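Local coordinates for oligogalacturonate lyase (Yersinia enterocolitica subsp. enterocolitica, PDB 3PE7), which cleaves oligogalacturonates by beta-elimination in the cytoplasm, probably using a manganese ion held in its seven-bladed beta-propeller, at residues L296-D300 with P354-F358. Sequence-based numbering, arbitrary orientation.
Sequences LMVGD and PHPSF. With MN (manganese (II) ion), chain B.
F358, V298 and P356 bury the most surface in a contact between two blades of the propeller. L296-D300 is an extended strand. P354-F358 begins as a loop, with H355 at phi/psi 51/55, and becomes extended from P356 onward. The two run nearly antiparallel, 170° apart. They meet mainly through side chains, with CA atoms 6.5 Å apart for V298-P356 and for D300-P354. The CA-to-CB bonds of L296, V298 and D300 point toward the other segment, as do those of P354, P356 and F358. The F358 ring (chi1 m) points its CZ end at the strand: CZ is 3.7 Å from L296 CB, and CE1 is 3.7 Å from V298 CG1. The backbone C of M297 meets the ring edge, 3.7 Å from F358 CZ. V298 (chi1 p) also places CG2 3.8 Å from P356 CB. D300 (chi1 p) sets OD1 3.3 Å from P354 CD and accepts a weak hydrogen bond from H355 N (3.4 Å, N to OD1). The same OD1 accepts a hydrogen bond from H287 ND1. The CA-to-CB bond of H355 points away, and its NE2 binds manganese at 2.1 Å. H287, Q350 and H353 also bind the ion. The arrangement is face-to-face packing of adjacent beta-propeller blades, here beside the Mn(2+) site.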
ATOM      1  N   LEU A 296       0.231 -15.925   7.191  1.00 10.23           N
ATOM      2  CA  LEU A 296      -0.382 -15.996   5.857  1.00  9.35           C
ATOM      3  C   LEU A 296       0.090 -14.825   5.018  1.00  9.52           C
ATOM      4  O   LEU A 296       0.263 -13.727   5.538  1.00  9.53           O
ATOM      5  CB  LEU A 296      -1.912 -15.932   5.948  1.00 10.19           C
ATOM      6  CG  LEU A 296      -2.668 -17.059   6.664  1.00 10.77           C
ATOM      7  CD1 LEU A 296      -4.132 -16.668   6.801  1.00 12.31           C
ATOM      8  CD2 LEU A 296      -2.499 -18.369   5.898  1.00 13.16           C
ATOM      9  N   MET A 297       0.303 -15.067   3.725  1.00  9.07           N
ATOM     10  CA  MET A 297       0.603 -13.986   2.791  1.00  9.07           C
ATOM     11  C   MET A 297      -0.289 -14.083   1.568  1.00  8.77           C
ATOM     12  O   MET A 297      -0.842 -15.139   1.271  1.00  9.14           O
ATOM     13  CB  MET A 297       2.082 -13.971   2.396  1.00  9.62           C
ATOM     14  CG  MET A 297       3.029 -13.748   3.589  1.00  8.93           C
ATOM     15  SD  MET A 297       4.737 -13.427   3.107  1.00 11.89           S
ATOM     16  CE  MET A 297       5.505 -13.517   4.725  1.00  9.90           C
ATOM     17  N   VAL A 298      -0.449 -12.956   0.891  1.00  8.39           N
ATOM     18  CA  VAL A 298      -1.286 -12.915  -0.301  1.00  8.45           C
ATOM     19  C   VAL A 298      -0.607 -12.111  -1.391  1.00  8.75           C
ATOM     20  O   VAL A 298       0.026 -11.081  -1.119  1.00  7.94           O
ATOM     21  CB  VAL A 298      -2.715 -12.368   0.041  1.00  7.94           C
ATOM     22  CG1 VAL A 298      -2.673 -10.907   0.537  1.00  9.69           C
ATOM     23  CG2 VAL A 298      -3.650 -12.496  -1.179  1.00  8.92           C
ATOM     24  N   GLY A 299      -0.730 -12.584  -2.638  1.00  8.96           N
ATOM     25  CA  GLY A 299      -0.142 -11.865  -3.772  1.00  8.99           C
ATOM     26  C   GLY A 299      -1.054 -11.909  -4.992  1.00  9.14           C
ATOM     27  O   GLY A 299      -1.877 -12.802  -5.127  1.00  8.75           O
ATOM     28  N   ASP A 300      -0.890 -10.924  -5.864  1.00  8.92           N
ATOM     29  CA  ASP A 300      -1.728 -10.810  -7.067  1.00  8.91           C
ATOM     30  C   ASP A 300      -0.950 -11.182  -8.307  1.00  9.07           C
ATOM     31  O   ASP A 300       0.022 -10.511  -8.662  1.00  9.53           O
ATOM     32  CB  ASP A 300      -2.387  -9.413  -7.194  1.00  9.16           C
ATOM     33  CG  ASP A 300      -1.440  -8.229  -6.889  1.00 10.48           C
ATOM     34  OD1 ASP A 300      -1.896  -7.078  -7.096  1.00 11.65           O
ATOM     35  OD2 ASP A 300      -0.301  -8.407  -6.413  1.00 10.62           O
ATOM     36  N   PRO A 354      -4.733  -4.878  -7.998  1.00  8.78           N
ATOM     37  CA  PRO A 354      -5.581  -5.542  -6.991  1.00  7.23           C
ATOM     38  C   PRO A 354      -5.207  -5.185  -5.550  1.00  7.48           C
ATOM     39  O   PRO A 354      -6.100  -4.992  -4.721  1.00  7.56           O
ATOM     40  CB  PRO A 354      -5.372  -7.035  -7.276  1.00  8.12           C
ATOM     41  CG  PRO A 354      -5.051  -7.066  -8.793  1.00  8.22           C
ATOM     42  CD  PRO A 354      -4.224  -5.824  -9.018  1.00  8.29           C
ATOM     43  N   HIS A 355      -3.906  -5.078  -5.260  1.00  6.57           N
ATOM     44  CA  HIS A 355      -3.423  -4.645  -3.936  1.00  6.97           C
ATOM     45  C   HIS A 355      -4.064  -5.458  -2.785  1.00  7.05           C
ATOM     46  O   HIS A 355      -4.634  -4.870  -1.850  1.00  7.44           O
ATOM     47  CB  HIS A 355      -3.683  -3.124  -3.746  1.00  6.39           C
ATOM     48  CG  HIS A 355      -2.742  -2.254  -4.525  1.00  7.50           C
ATOM     49  ND1 HIS A 355      -3.019  -0.940  -4.825  1.00  8.25           N
ATOM     50  CD2 HIS A 355      -1.528  -2.510  -5.067  1.00  8.45           C
ATOM     51  CE1 HIS A 355      -2.019  -0.416  -5.511  1.00  9.37           C
ATOM     52  NE2 HIS A 355      -1.100  -1.349  -5.675  1.00  7.91           N
ATOM     53  N   PRO A 356      -3.947  -6.796  -2.847  1.00  7.37           N
ATOM     54  CA  PRO A 356      -4.700  -7.583  -1.864  1.00  7.18           C
ATOM     55  C   PRO A 356      -4.171  -7.437  -0.432  1.00  7.34           C
ATOM     56  O   PRO A 356      -2.966  -7.238  -0.223  1.00  8.14           O
ATOM     57  CB  PRO A 356      -4.493  -9.028  -2.339  1.00  6.91           C
ATOM     58  CG  PRO A 356      -3.184  -9.005  -3.073  1.00  7.06           C
ATOM     59  CD  PRO A 356      -3.189  -7.657  -3.785  1.00  7.43           C
ATOM     60  N   SER A 357      -5.094  -7.504   0.529  1.00  7.74           N
ATOM     61  CA  SER A 357      -4.752  -7.625   1.949  1.00  8.10           C
ATOM     62  C   SER A 357      -5.829  -8.483   2.625  1.00  8.73           C
ATOM     63  O   SER A 357      -6.855  -8.782   2.008  1.00  8.24           O
ATOM     64  CB  SER A 357      -4.616  -6.266   2.627  1.00  8.84           C
ATOM     65  OG  SER A 357      -5.887  -5.640   2.759  1.00  8.10           O
ATOM     66  N   PHE A 358      -5.596  -8.883   3.879  1.00  8.72           N
ATOM     67  CA  PHE A 358      -6.543  -9.695   4.617  1.00  8.95           C
ATOM     68  C   PHE A 358      -7.513  -8.830   5.418  1.00  8.79           C
ATOM     69  O   PHE A 358      -7.129  -7.774   5.916  1.00  8.71           O
ATOM     70  CB  PHE A 358      -5.795 -10.663   5.559  1.00  9.78           C
ATOM     71  CG  PHE A 358      -4.976 -11.705   4.843  1.00  9.20           C
ATOM     72  CD1 PHE A 358      -3.630 -11.492   4.577  1.00  9.23           C
ATOM     73  CD2 PHE A 358      -5.554 -12.905   4.428  1.00 11.45           C
ATOM     74  CE1 PHE A 358      -2.832 -12.473   3.921  1.00 10.10           C
ATOM     75  CE2 PHE A 358      -4.786 -13.882   3.760  1.00 10.40           C
ATOM     76  CZ  PHE A 358      -3.416 -13.662   3.506  1.00 10.71           C
TER
HETATM   77 MN    MN B 389       0.528  -1.207  -7.007  1.00  7.45          MN